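Local coordinates for DUF724 domain-containing protein 6-like (Raphanus sativus, PDB 5ZWX), which binds histone H3 tails carrying the H3K9me2 mark through paired Agenet domains and, like its Arabidopsis relative, probably links this mark to DNA methylation, at residues V99-S104 / I132-D137. Numbering follows the deposited sequence.
Sequences VDAFYS and IRFRRD
Ile132 and Tyr103 meet where two strands of a curled antiparallel sheet face each other in what is probably the second SH3-like Agenet domain of the cassette, strands 99-103 and 132-135 running almost perpendicular (88°) with 8.5 Å between their axes. The tip of Ile132, CD1, lies 3.9 Å from Tyr103 CE2, the two side chains crossing at about a right angle. Both also pack on a modified side chain of the bound peptide, consistent with part of a methyl-lysine pocket: an electron-rich tyrosine ring can pack against a methylated ammonium, and the apolar isoleucine fills in beside it. At Phe134, CG anti to the carbonyl carbon (chi1 -65°) carries the ring across to strand 99-103. One face receives the methyl of Ala101 in a CH-pi contact, Ala101 CB standing 3.6 Å from the centroid of the Phe134 ring and displaced toward the CZ rim; a residue as small as alanine allows this close approach. At the ring's edge, Phe134 CE2 lies 3.9 Å from Tyr103 CD2, while Phe125 and Leu139 add further apolar packing. An alanine in place of Phe134 would probably open a gap above Ala101 and leave the Tyr103 ring less firmly positioned. Exposed Arg135, the last residue of the strand, reaches forward to Asp137 in the following 3-10 segment: Arg135 NE donates to the syn lone pair of Asp137 OD2 at 3.2 Å, with OD2 tilted 23° out of the guanidinium plane.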
loop_
_atom_site.group_PDB
_atom_site.type_symbol
_atom_site.label_atom_id
_atom_site.label_comp_id
_atom_site.label_asym_id
_atom_site.label_seq_id
_atom_site.Cartn_x
_atom_site.Cartn_y
_atom_site.Cartn_z
ATOM N N VAL A 99 5.179 10.871 2.272
ATOM C CA VAL A 99 4.442 10.072 3.243
ATOM C C VAL A 99 3.384 9.245 2.532
ATOM O O VAL A 99 3.059 9.511 1.376
ATOM C CB VAL A 99 3.753 10.953 4.323
ATOM C CG1 VAL A 99 4.828 11.659 5.198
ATOM C CG2 VAL A 99 2.798 11.973 3.673
ATOM N N ASP A 100 2.872 8.221 3.202
ATOM C CA ASP A 100 1.594 7.637 2.791
ATOM C C ASP A 100 0.582 7.998 3.865
ATOM O O ASP A 100 0.896 7.952 5.052
ATOM C CB ASP A 100 1.636 6.119 2.645
ATOM C CG ASP A 100 2.773 5.634 1.777
ATOM O OD1 ASP A 100 3.182 6.353 0.834
ATOM O OD2 ASP A 100 3.264 4.512 2.063
ATOM N N ALA A 101 -0.636 8.340 3.437
ATOM C CA ALA A 101 -1.741 8.641 4.337
ATOM C C ALA A 101 -2.780 7.520 4.309
ATOM O O ALA A 101 -3.135 7.017 3.232
ATOM C CB ALA A 101 -2.397 9.971 3.942
ATOM N N PHE A 102 -3.253 7.110 5.474
ATOM C CA PHE A 102 -4.296 6.092 5.515
ATOM C C PHE A 102 -5.657 6.681 5.201
ATOM O O PHE A 102 -6.176 7.533 5.943
ATOM C CB PHE A 102 -4.343 5.402 6.858
ATOM C CG PHE A 102 -4.999 4.057 6.810
ATOM C CD1 PHE A 102 -4.396 2.998 6.113
ATOM C CD2 PHE A 102 -6.201 3.837 7.461
ATOM C CE1 PHE A 102 -4.999 1.748 6.074
ATOM C CE2 PHE A 102 -6.806 2.586 7.423
ATOM C CZ PHE A 102 -6.196 1.540 6.735
ATOM N N TYR A 103 -6.261 6.222 4.107
ATOM C CA TYR A 103 -7.483 6.916 3.598
ATOM C C TYR A 103 -8.264 5.870 2.822
ATOM O O TYR A 103 -7.633 5.045 2.112
ATOM C CB TYR A 103 -7.047 8.068 2.704
ATOM C CG TYR A 103 -8.138 8.974 2.211
ATOM C CD1 TYR A 103 -8.801 8.705 1.018
ATOM C CD2 TYR A 103 -8.450 10.134 2.917
ATOM C CE1 TYR A 103 -9.828 9.577 0.572
ATOM C CE2 TYR A 103 -9.426 10.985 2.496
ATOM C CZ TYR A 103 -10.109 10.710 1.320
ATOM O OH TYR A 103 -11.054 11.601 0.929
ATOM N N SER A 104 -9.585 5.817 2.989
ATOM C CA SER A 104 -10.381 4.737 2.364
ATOM C C SER A 104 -9.746 3.342 2.556
ATOM O O SER A 104 -9.743 2.517 1.612
ATOM C CB SER A 104 -10.558 4.998 0.868
ATOM O OG SER A 104 -11.271 6.204 0.630
ATOM N N ILE A 132 -5.251 17.343 1.456
ATOM C CA ILE A 132 -6.035 16.776 2.552
ATOM C C ILE A 132 -5.288 16.831 3.877
ATOM O O ILE A 132 -4.105 16.486 3.920
ATOM C CB ILE A 132 -6.418 15.322 2.257
ATOM C CG1 ILE A 132 -7.035 15.186 0.840
ATOM C CG2 ILE A 132 -7.381 14.796 3.308
ATOM C CD1 ILE A 132 -7.460 13.745 0.478
ATOM N N ARG A 133 -5.968 17.232 4.956
ATOM C CA ARG A 133 -5.343 17.278 6.295
ATOM C C ARG A 133 -5.436 15.956 7.008
ATOM O O ARG A 133 -6.485 15.300 6.911
ATOM C CB ARG A 133 -6.025 18.325 7.175
ATOM C CG ARG A 133 -5.771 19.731 6.747
ATOM C CD ARG A 133 -6.291 20.694 7.816
ATOM N NE ARG A 133 -5.939 22.053 7.458
ATOM C CZ ARG A 133 -6.256 23.124 8.172
ATOM N NH1 ARG A 133 -6.950 22.993 9.297
ATOM N NH2 ARG A 133 -5.889 24.316 7.742
ATOM N N PHE A 134 -4.389 15.615 7.778
ATOM C CA PHE A 134 -4.313 14.366 8.511
ATOM C C PHE A 134 -3.680 14.576 9.877
ATOM O O PHE A 134 -2.932 15.539 10.078
ATOM C CB PHE A 134 -3.446 13.298 7.740
ATOM C CG PHE A 134 -4.041 12.866 6.441
ATOM C CD1 PHE A 134 -3.673 13.482 5.261
ATOM C CD2 PHE A 134 -4.975 11.846 6.398
ATOM C CE1 PHE A 134 -4.251 13.094 4.040
ATOM C CE2 PHE A 134 -5.552 11.454 5.166
ATOM C CZ PHE A 134 -5.184 12.086 4.005
ATOM N N ARG A 135 -3.959 13.664 10.801
ATOM C CA ARG A 135 -3.198 13.618 12.058
ATOM C C ARG A 135 -1.924 12.844 11.779
ATOM O O ARG A 135 -1.881 12.058 10.850
ATOM C CB ARG A 135 -3.995 12.944 13.181
ATOM C CG ARG A 135 -5.357 13.615 13.478
ATOM C CD ARG A 135 -6.133 12.807 14.509
ATOM N NE ARG A 135 -6.251 11.391 14.123
ATOM C CZ ARG A 135 -7.202 10.933 13.314
ATOM N NH1 ARG A 135 -8.083 11.773 12.806
ATOM N NH2 ARG A 135 -7.279 9.649 13.010
ATOM N N ARG A 136 -0.896 13.075 12.591
ATOM C CA ARG A 136 0.354 12.300 12.504
ATOM C C ARG A 136 0.095 10.795 12.512
ATOM O O ARG A 136 0.708 10.053 11.757
ATOM C CB ARG A 136 1.282 12.672 13.680
ATOM C CG ARG A 136 2.538 11.759 13.805
ATOM C CD ARG A 136 3.479 11.936 12.616
ATOM N NE ARG A 136 4.632 11.041 12.659
ATOM C CZ ARG A 136 4.631 9.821 12.130
ATOM N NH1 ARG A 136 3.541 9.366 11.532
ATOM N NH2 ARG A 136 5.710 9.061 12.186
ATOM N N ASP A 137 -0.799 10.322 13.377
ATOM C CA ASP A 137 -1.006 8.870 13.457
ATOM C C ASP A 137 -1.714 8.273 12.222
ATOM O O ASP A 137 -1.911 7.060 12.155
ATOM C CB ASP A 137 -1.780 8.515 14.733
ATOM C CG ASP A 137 -3.055 9.320 14.887
ATOM O OD1 ASP A 137 -3.234 9.988 15.929
ATOM O OD2 ASP A 137 -3.881 9.293 13.960
#